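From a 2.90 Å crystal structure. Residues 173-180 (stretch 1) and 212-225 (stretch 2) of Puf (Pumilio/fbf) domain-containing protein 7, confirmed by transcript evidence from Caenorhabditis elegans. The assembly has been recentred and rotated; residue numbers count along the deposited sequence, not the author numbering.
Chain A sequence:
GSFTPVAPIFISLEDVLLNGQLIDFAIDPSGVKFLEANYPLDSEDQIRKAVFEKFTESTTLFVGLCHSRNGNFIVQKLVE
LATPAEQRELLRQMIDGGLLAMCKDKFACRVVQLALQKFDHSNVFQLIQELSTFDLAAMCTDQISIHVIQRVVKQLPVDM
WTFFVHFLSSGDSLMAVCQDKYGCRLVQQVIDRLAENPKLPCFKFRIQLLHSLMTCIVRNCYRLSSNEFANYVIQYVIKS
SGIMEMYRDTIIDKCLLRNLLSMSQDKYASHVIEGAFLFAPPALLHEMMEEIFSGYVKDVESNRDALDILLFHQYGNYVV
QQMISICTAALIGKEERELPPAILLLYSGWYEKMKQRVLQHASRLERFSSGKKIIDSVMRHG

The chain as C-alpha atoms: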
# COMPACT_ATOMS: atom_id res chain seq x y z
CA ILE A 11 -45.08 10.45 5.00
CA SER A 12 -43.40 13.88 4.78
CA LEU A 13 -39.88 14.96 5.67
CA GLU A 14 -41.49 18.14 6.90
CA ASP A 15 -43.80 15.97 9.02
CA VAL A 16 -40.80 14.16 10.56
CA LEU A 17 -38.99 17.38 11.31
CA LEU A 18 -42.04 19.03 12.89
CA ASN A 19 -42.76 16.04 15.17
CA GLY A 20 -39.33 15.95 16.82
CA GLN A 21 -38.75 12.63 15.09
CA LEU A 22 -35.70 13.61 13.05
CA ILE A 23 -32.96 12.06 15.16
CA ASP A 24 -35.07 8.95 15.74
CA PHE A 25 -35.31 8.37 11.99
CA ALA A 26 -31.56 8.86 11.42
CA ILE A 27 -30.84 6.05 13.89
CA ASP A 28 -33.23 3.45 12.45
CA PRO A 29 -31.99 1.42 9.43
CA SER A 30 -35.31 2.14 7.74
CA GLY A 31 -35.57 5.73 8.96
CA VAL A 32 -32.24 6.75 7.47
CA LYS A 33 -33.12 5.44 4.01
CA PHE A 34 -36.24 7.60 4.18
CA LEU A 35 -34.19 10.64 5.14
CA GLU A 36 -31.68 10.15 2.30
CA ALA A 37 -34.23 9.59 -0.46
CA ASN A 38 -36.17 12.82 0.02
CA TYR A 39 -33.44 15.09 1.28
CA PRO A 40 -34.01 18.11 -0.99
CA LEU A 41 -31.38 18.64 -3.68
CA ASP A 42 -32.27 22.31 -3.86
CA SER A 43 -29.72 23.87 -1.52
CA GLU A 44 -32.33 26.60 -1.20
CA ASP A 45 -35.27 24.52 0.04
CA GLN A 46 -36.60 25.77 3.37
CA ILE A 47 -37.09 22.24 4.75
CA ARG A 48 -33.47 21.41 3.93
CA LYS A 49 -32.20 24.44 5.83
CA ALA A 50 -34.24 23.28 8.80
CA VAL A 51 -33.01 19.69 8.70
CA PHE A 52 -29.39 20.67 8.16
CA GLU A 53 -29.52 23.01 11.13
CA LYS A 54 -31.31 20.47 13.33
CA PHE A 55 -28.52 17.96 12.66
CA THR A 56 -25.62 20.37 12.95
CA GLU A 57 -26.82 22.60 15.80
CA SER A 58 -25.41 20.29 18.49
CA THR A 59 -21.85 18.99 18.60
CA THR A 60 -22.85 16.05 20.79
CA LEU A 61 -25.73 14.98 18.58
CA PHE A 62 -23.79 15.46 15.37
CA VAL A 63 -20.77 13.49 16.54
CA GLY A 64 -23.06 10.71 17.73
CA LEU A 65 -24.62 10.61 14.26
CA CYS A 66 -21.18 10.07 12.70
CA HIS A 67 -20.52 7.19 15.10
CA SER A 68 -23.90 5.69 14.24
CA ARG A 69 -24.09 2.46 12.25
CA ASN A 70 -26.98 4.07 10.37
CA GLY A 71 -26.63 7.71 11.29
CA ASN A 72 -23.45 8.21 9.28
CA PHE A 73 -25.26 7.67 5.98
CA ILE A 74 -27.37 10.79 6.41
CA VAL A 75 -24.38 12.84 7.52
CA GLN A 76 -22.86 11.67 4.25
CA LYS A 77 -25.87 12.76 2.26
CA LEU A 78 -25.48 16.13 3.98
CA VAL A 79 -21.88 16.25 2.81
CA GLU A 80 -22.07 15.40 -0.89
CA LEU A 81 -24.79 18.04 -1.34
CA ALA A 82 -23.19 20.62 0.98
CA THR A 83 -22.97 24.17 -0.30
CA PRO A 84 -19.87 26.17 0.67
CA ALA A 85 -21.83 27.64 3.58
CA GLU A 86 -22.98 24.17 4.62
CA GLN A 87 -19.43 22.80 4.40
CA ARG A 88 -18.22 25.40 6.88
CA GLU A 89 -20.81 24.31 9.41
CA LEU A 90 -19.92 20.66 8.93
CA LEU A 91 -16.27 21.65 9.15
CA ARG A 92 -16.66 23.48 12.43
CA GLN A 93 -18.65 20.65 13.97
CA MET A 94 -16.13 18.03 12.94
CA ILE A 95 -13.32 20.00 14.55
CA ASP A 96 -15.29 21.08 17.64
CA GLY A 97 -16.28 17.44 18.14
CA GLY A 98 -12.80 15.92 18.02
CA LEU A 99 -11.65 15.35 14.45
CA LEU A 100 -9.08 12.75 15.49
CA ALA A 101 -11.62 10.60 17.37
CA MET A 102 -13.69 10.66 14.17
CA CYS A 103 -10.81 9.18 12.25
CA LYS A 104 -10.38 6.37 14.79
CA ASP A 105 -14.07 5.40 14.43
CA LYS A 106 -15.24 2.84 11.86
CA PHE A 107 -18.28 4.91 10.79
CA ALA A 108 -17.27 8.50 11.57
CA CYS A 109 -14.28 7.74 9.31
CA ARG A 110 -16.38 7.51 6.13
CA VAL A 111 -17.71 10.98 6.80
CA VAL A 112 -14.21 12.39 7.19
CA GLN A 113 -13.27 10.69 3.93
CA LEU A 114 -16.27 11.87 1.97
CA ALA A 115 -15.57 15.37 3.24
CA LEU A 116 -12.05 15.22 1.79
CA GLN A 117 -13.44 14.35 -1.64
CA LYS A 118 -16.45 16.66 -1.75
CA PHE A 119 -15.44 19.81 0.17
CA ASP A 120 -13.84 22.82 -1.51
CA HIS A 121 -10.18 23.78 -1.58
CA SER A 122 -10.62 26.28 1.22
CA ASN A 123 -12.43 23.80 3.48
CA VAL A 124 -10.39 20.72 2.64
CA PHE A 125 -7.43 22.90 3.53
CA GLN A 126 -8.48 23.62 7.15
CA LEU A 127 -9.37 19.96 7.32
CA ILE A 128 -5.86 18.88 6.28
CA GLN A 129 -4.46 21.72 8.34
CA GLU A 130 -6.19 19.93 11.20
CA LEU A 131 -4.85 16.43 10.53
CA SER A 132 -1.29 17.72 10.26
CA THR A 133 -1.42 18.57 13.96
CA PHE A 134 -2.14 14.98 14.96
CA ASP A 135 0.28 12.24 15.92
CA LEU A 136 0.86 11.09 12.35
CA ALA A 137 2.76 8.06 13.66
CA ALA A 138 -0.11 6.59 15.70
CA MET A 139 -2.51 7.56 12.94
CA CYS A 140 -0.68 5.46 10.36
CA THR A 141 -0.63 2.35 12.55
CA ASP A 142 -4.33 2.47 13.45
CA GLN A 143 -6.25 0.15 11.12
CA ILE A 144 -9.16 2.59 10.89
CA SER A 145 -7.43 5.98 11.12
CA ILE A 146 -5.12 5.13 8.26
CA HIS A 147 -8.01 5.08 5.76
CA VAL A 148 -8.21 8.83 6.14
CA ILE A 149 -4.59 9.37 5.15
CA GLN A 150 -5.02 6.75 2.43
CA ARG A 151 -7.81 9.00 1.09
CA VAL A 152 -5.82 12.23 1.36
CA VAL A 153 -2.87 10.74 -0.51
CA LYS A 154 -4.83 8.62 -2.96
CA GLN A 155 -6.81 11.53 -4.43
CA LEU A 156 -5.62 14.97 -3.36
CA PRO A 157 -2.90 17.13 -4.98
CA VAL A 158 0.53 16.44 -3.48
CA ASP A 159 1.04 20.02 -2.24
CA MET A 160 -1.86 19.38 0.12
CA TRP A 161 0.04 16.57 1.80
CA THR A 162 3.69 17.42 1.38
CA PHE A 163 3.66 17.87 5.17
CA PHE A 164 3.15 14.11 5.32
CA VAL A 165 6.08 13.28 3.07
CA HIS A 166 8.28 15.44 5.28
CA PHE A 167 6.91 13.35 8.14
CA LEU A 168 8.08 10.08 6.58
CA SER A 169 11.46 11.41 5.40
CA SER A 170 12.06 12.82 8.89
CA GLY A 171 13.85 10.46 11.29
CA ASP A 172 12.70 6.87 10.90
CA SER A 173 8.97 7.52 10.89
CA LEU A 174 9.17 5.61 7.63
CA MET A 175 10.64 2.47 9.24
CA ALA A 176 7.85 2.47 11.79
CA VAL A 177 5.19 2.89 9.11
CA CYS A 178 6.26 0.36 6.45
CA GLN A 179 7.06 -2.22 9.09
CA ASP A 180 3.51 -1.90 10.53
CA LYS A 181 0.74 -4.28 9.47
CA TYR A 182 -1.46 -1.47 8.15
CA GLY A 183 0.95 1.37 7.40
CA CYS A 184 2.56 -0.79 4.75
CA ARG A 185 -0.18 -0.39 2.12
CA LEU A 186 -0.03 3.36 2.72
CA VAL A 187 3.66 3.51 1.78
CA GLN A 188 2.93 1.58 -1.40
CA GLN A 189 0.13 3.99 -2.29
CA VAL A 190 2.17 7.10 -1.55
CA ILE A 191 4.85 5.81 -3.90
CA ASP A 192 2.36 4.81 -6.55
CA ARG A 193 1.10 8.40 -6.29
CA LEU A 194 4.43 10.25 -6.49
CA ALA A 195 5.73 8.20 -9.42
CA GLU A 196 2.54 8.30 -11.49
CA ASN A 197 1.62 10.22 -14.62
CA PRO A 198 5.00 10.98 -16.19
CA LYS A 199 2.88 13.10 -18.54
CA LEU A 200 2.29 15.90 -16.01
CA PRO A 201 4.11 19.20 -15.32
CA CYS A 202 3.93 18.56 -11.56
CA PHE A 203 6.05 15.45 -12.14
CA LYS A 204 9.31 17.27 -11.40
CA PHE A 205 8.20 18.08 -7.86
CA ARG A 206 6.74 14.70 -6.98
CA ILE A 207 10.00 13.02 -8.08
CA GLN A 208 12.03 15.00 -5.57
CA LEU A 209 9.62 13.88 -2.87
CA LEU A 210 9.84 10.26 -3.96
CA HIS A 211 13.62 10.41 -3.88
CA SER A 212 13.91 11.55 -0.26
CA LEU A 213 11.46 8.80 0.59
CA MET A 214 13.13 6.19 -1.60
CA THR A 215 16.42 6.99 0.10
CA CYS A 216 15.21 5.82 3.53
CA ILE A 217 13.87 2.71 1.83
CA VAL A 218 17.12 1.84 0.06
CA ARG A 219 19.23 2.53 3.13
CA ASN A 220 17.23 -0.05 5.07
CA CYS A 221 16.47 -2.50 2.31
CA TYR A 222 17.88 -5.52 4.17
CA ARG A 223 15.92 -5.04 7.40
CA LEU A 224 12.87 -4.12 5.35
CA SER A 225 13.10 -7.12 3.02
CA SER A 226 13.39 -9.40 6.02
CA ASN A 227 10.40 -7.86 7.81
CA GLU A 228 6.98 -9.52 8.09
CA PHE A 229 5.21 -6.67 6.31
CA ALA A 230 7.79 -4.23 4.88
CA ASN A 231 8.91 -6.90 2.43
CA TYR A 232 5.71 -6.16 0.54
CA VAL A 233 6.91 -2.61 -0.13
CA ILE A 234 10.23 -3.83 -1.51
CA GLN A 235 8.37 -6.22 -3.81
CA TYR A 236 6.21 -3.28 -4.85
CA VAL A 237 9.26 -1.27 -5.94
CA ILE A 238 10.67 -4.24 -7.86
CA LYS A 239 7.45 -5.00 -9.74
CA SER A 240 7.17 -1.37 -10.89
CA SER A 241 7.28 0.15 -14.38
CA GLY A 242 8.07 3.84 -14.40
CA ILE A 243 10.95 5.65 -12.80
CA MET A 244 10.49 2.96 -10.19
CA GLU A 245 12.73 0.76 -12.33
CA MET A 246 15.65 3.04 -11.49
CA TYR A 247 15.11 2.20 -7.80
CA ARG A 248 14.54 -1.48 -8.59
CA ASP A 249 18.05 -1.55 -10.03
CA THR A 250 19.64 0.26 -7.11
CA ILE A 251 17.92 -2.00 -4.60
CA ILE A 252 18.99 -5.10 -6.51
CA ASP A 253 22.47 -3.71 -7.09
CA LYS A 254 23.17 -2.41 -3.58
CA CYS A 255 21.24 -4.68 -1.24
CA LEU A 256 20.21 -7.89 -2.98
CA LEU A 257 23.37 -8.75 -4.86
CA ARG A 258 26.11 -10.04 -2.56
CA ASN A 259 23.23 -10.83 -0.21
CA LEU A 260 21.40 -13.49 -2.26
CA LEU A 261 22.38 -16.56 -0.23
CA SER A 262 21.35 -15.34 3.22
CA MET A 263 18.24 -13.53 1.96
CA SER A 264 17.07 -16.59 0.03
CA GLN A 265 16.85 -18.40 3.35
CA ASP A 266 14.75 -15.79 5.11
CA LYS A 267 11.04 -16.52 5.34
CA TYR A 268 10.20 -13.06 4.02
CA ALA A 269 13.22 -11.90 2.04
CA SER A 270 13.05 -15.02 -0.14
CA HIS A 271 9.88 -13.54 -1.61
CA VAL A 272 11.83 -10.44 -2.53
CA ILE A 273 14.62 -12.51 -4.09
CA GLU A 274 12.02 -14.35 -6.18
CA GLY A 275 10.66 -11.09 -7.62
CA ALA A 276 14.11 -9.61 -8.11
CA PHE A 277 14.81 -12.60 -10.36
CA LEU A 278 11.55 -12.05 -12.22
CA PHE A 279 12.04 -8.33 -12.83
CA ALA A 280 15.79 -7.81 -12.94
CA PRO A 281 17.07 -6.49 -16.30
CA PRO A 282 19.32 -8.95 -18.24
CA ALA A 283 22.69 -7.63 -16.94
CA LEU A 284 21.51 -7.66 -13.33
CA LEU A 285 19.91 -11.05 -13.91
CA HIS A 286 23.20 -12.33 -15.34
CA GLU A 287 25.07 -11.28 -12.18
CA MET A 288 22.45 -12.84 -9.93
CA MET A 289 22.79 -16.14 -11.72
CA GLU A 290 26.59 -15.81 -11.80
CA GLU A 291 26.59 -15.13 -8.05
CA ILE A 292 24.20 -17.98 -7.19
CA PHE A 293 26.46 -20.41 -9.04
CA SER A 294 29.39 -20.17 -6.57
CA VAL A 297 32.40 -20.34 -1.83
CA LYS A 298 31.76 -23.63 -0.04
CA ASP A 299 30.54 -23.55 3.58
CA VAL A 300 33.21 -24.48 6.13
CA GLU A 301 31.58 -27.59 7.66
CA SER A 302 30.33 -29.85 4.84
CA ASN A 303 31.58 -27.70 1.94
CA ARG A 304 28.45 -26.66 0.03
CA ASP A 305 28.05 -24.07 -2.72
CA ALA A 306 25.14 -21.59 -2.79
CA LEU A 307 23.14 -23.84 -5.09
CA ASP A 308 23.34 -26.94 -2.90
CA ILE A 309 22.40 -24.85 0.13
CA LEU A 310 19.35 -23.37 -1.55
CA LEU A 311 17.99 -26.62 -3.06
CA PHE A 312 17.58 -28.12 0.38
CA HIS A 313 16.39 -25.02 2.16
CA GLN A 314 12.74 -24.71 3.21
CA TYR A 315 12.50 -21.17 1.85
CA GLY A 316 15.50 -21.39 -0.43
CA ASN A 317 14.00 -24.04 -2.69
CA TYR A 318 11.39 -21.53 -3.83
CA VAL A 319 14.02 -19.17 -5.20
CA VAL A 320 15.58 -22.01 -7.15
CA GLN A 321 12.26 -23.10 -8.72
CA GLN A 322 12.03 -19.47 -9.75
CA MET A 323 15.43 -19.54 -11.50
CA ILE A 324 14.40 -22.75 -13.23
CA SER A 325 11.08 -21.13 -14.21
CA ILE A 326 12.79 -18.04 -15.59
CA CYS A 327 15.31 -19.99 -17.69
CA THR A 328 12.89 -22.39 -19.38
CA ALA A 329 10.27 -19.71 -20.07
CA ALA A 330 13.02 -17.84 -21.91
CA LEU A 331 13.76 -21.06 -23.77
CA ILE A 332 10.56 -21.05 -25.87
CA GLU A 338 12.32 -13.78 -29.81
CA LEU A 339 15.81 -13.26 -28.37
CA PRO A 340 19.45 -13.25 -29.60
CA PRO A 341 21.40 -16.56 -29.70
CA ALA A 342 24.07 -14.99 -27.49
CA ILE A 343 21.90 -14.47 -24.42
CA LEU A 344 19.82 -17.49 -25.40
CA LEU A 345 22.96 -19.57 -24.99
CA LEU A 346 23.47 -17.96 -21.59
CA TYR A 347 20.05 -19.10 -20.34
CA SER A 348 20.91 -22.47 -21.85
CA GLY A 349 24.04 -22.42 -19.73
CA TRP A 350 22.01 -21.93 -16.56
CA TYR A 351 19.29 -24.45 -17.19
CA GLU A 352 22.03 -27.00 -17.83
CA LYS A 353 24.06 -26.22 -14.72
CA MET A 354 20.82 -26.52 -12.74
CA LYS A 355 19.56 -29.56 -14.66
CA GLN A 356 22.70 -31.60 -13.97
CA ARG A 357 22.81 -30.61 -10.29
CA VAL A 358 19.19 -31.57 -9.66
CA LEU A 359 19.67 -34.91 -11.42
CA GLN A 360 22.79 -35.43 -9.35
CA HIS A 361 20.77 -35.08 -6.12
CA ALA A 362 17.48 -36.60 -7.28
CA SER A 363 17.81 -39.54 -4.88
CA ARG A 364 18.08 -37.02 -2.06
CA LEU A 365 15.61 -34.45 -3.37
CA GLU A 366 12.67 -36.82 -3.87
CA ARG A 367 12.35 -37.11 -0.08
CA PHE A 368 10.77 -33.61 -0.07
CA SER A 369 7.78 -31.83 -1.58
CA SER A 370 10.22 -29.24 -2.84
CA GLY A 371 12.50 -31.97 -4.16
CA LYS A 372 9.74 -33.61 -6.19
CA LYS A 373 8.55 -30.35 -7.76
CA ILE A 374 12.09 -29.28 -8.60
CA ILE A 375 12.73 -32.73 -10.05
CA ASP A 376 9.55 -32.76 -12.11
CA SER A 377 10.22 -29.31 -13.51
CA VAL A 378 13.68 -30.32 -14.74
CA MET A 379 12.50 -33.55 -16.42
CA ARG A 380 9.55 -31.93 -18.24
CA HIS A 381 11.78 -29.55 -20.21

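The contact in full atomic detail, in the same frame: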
# COMPACT_ATOMS: atom_id res chain seq x y z
N SER A 173 10.42 7.65 10.92
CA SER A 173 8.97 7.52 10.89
C SER A 173 8.66 6.46 9.86
O SER A 173 7.81 5.59 10.07
CB SER A 173 8.33 8.84 10.49
OG SER A 173 8.92 9.93 11.17
N LEU A 174 9.37 6.53 8.74
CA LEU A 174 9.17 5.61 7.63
C LEU A 174 9.33 4.15 8.06
O LEU A 174 8.45 3.35 7.79
CB LEU A 174 10.14 5.95 6.50
CG LEU A 174 9.85 5.27 5.17
CD1 LEU A 174 8.40 4.84 5.10
CD2 LEU A 174 10.19 6.20 4.01
N MET A 175 10.43 3.82 8.72
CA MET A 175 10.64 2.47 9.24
C MET A 175 9.43 1.97 10.00
O MET A 175 8.87 0.91 9.71
CB MET A 175 11.84 2.44 10.19
CG MET A 175 13.19 2.68 9.54
SD MET A 175 13.58 1.42 8.31
CE MET A 175 13.09 2.28 6.82
N ALA A 176 9.03 2.76 10.99
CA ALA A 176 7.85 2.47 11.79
C ALA A 176 6.65 2.17 10.91
O ALA A 176 5.98 1.16 11.10
CB ALA A 176 7.55 3.64 12.71
N VAL A 177 6.39 3.03 9.94
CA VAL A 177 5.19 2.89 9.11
C VAL A 177 5.19 1.66 8.20
O VAL A 177 4.25 0.86 8.26
CB VAL A 177 4.88 4.17 8.29
CG1 VAL A 177 3.76 3.91 7.31
CG2 VAL A 177 4.52 5.31 9.22
N CYS A 178 6.23 1.49 7.38
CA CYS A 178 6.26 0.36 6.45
C CYS A 178 6.41 -0.98 7.13
O CYS A 178 6.00 -2.00 6.59
CB CYS A 178 7.31 0.53 5.34
SG CYS A 178 8.73 1.49 5.79
N GLN A 179 6.98 -0.98 8.33
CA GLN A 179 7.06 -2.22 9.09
C GLN A 179 5.74 -2.61 9.78
O GLN A 179 5.56 -3.76 10.17
CB GLN A 179 8.24 -2.19 10.06
CG GLN A 179 9.49 -2.88 9.46
CD GLN A 179 10.79 -2.50 10.15
OE1 GLN A 179 11.00 -1.34 10.50
NE2 GLN A 179 11.67 -3.47 10.33
N ASP A 180 4.81 -1.66 9.89
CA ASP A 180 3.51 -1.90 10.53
C ASP A 180 2.52 -2.60 9.61
O ASP A 180 2.46 -2.32 8.42
CB ASP A 180 2.89 -0.59 11.03
CG ASP A 180 1.39 -0.73 11.30
OD1 ASP A 180 1.00 -1.07 12.45
OD2 ASP A 180 0.59 -0.50 10.37
N SER A 212 13.57 11.43 -1.67
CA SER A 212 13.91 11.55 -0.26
C SER A 212 13.29 10.39 0.50
O SER A 212 13.83 9.91 1.50
CB SER A 212 13.41 12.87 0.32
OG SER A 212 12.00 12.92 0.34
N LEU A 213 12.13 9.95 0.02
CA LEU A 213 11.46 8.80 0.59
C LEU A 213 12.22 7.54 0.24
O LEU A 213 12.60 6.76 1.11
CB LEU A 213 10.06 8.70 0.02
CG LEU A 213 8.99 8.44 1.07
CD1 LEU A 213 8.33 9.76 1.45
CD2 LEU A 213 7.97 7.42 0.55
N MET A 214 12.43 7.35 -1.06
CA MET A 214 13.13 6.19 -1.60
C MET A 214 14.50 5.98 -1.00
O MET A 214 15.00 4.86 -0.97
CB MET A 214 13.24 6.33 -3.11
CG MET A 214 11.93 6.09 -3.83
SD MET A 214 11.23 4.50 -3.33
CE MET A 214 12.67 3.44 -3.50
N THR A 215 15.11 7.06 -0.53
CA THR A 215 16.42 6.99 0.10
C THR A 215 16.38 6.22 1.42
O THR A 215 17.21 5.35 1.65
CB THR A 215 16.99 8.40 0.34
OG1 THR A 215 16.99 9.12 -0.90
CG2 THR A 215 18.41 8.33 0.89
N CYS A 216 15.41 6.54 2.27
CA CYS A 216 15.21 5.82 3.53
C CYS A 216 15.03 4.34 3.23
O CYS A 216 15.60 3.48 3.90
CB CYS A 216 13.98 6.33 4.27
SG CYS A 216 13.90 8.13 4.52
N ILE A 217 14.22 4.07 2.21
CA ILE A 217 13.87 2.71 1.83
C ILE A 217 15.09 1.89 1.42
O ILE A 217 15.28 0.76 1.86
CB ILE A 217 12.85 2.71 0.68
CG1 ILE A 217 11.44 3.01 1.22
CG2 ILE A 217 12.84 1.38 -0.04
CD1 ILE A 217 10.39 3.09 0.14
N VAL A 218 15.91 2.48 0.55
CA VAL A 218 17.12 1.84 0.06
C VAL A 218 18.12 1.60 1.19
O VAL A 218 18.74 0.55 1.27
CB VAL A 218 17.79 2.68 -1.04
CG1 VAL A 218 19.25 2.30 -1.18
CG2 VAL A 218 17.07 2.53 -2.35
N ARG A 219 18.25 2.58 2.07
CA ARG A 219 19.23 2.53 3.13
C ARG A 219 18.81 1.59 4.26
O ARG A 219 19.51 1.46 5.26
CB ARG A 219 19.52 3.94 3.65
CG ARG A 219 20.15 4.83 2.59
CD ARG A 219 20.55 6.20 3.13
NE ARG A 219 21.46 6.88 2.21
CZ ARG A 219 21.93 8.11 2.39
NH1 ARG A 219 21.55 8.82 3.45
NH2 ARG A 219 22.76 8.64 1.51
N ASN A 220 17.68 0.92 4.09
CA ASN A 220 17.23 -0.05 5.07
C ASN A 220 16.72 -1.30 4.40
O ASN A 220 16.13 -2.17 5.04
CB ASN A 220 16.13 0.55 5.94
CG ASN A 220 16.65 1.57 6.91
OD1 ASN A 220 16.27 2.74 6.88
ND2 ASN A 220 17.53 1.13 7.80
N CYS A 221 16.98 -1.41 3.11
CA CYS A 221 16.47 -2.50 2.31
C CYS A 221 16.51 -3.87 3.01
O CYS A 221 15.52 -4.60 3.00
CB CYS A 221 17.21 -2.58 0.99
SG CYS A 221 16.51 -3.78 -0.15
N TYR A 222 17.66 -4.19 3.60
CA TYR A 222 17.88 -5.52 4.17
C TYR A 222 16.95 -5.84 5.34
O TYR A 222 16.36 -6.93 5.40
CB TYR A 222 19.32 -5.66 4.62
CG TYR A 222 19.72 -7.07 4.98
CD1 TYR A 222 20.39 -7.87 4.07
CD2 TYR A 222 19.42 -7.61 6.23
CE1 TYR A 222 20.75 -9.16 4.38
CE2 TYR A 222 19.78 -8.90 6.56
CZ TYR A 222 20.45 -9.67 5.62
OH TYR A 222 20.84 -10.96 5.91
N ARG A 223 16.85 -4.90 6.28
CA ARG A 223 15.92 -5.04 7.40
C ARG A 223 14.49 -5.05 6.89
O ARG A 223 13.65 -5.80 7.38
CB ARG A 223 16.11 -3.92 8.42
CG ARG A 223 15.07 -3.92 9.54
CD ARG A 223 15.42 -2.91 10.61
NE ARG A 223 16.76 -3.14 11.15
CZ ARG A 223 17.02 -3.91 12.20
NH1 ARG A 223 16.02 -4.51 12.84
NH2 ARG A 223 18.27 -4.07 12.62
N LEU A 224 14.21 -4.20 5.91
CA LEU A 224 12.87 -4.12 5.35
C LEU A 224 12.47 -5.40 4.63
O LEU A 224 11.35 -5.90 4.79
CB LEU A 224 12.76 -2.94 4.39
CG LEU A 224 12.76 -1.55 5.03
CD1 LEU A 224 12.58 -0.50 3.96
CD2 LEU A 224 11.67 -1.44 6.09
N SER A 225 13.38 -5.93 3.82
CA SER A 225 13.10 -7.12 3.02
C SER A 225 12.88 -8.34 3.90
O SER A 225 12.20 -9.29 3.52
CB SER A 225 14.25 -7.36 2.06
OG SER A 225 14.52 -6.20 1.31

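Stretch 1 is mostly a short helix beginning at Ser173; Asp180 precedes the turn that leads into the next helix. Stretch 2 holds the end of one helix, residues 212-218, and the start of another, residues 221-225. Arg219 and Asn220 link the two. The helix of stretch 1 crosses helix 212-218 at 73°, with a closest axis approach of 10.2 Å. It runs nearly along helix 221-225, at 22° and 11.1 Å. One helix therefore packs against both arms of a bend. Two pairs mark the register: the CA atoms of Leu174 and Cys216 lie 7.3 Å apart, and those of Gln179 and Leu224 lie 7.2 Å apart.

Backbone hydrogen bonds keep each stretch in shape. In stretch 1, Val177 N bonds to Ser173 O at 2.9 Å and Gln179 N to Met175 O at 3.0 Å. In the linker, Asn220 N bonds to Ile217 O and Cys221 N to Val218 O, at 3.3 and 3.2 Å. Leu224 N then bonds to Asn220 O at 2.9 Å as the second helix starts. Asn220 sits at its N-cap position, but its side chain makes no capping bond. Ser225 OG donates to Cys221 O at 2.5 Å within this helix.

No hydrogen bond joins the two stretches. The contact rests on side-chain packing and buries 412 Å², both sides summed.

Leu174 serves the first arm. Its CA-to-CB bond points toward stretch 2, and chi1 is t. Its CD2 lies 3.8 Å from Cys216 CB, 3.9 Å from Leu213 CG and 4.4 Å from Ile217 CG1. A branched apolar side chain suits this buried place. Cys216 also points toward the partner, and its small side chain packs against the leucine methyl.

Met175 reaches the bend. Its CA-to-CB bond points sideways, but chi1 and chi2 are both m and the end of the chain comes nearer. Its CE lies 4.0 Å from Leu224 CD1 and 4.0 Å from the backbone atom Cys216 O. The long, unbranched side chain can thus touch both arms from one position. Met175 has 80 Å² covered by stretch 2, the largest share of any residue here, with Leu174 next at 77 Å².

Leu224 is the main apolar partner on the second arm. Its CA-to-CB bond is sideways, yet its methyl groups approach stretch 1. Both Leu224 methyls, CD1 and CD2, lie 4.0 Å from Met175 CE, and CD2 is also 4.2 Å from Cys178 SG. Cys178 points toward stretch 2 and is buried, and its short side chain packs against the leucine. Gln179 CG adds a looser contact, 4.3 Å from Leu224 CD2.

The outer side of this arm is more open. Arg223 is exposed and points toward stretch 1, where its aliphatic part packs near the Gln179 side chain. Ala176 and Val177 do not touch stretch 2, and Met214 and Cys221 point away from stretch 1.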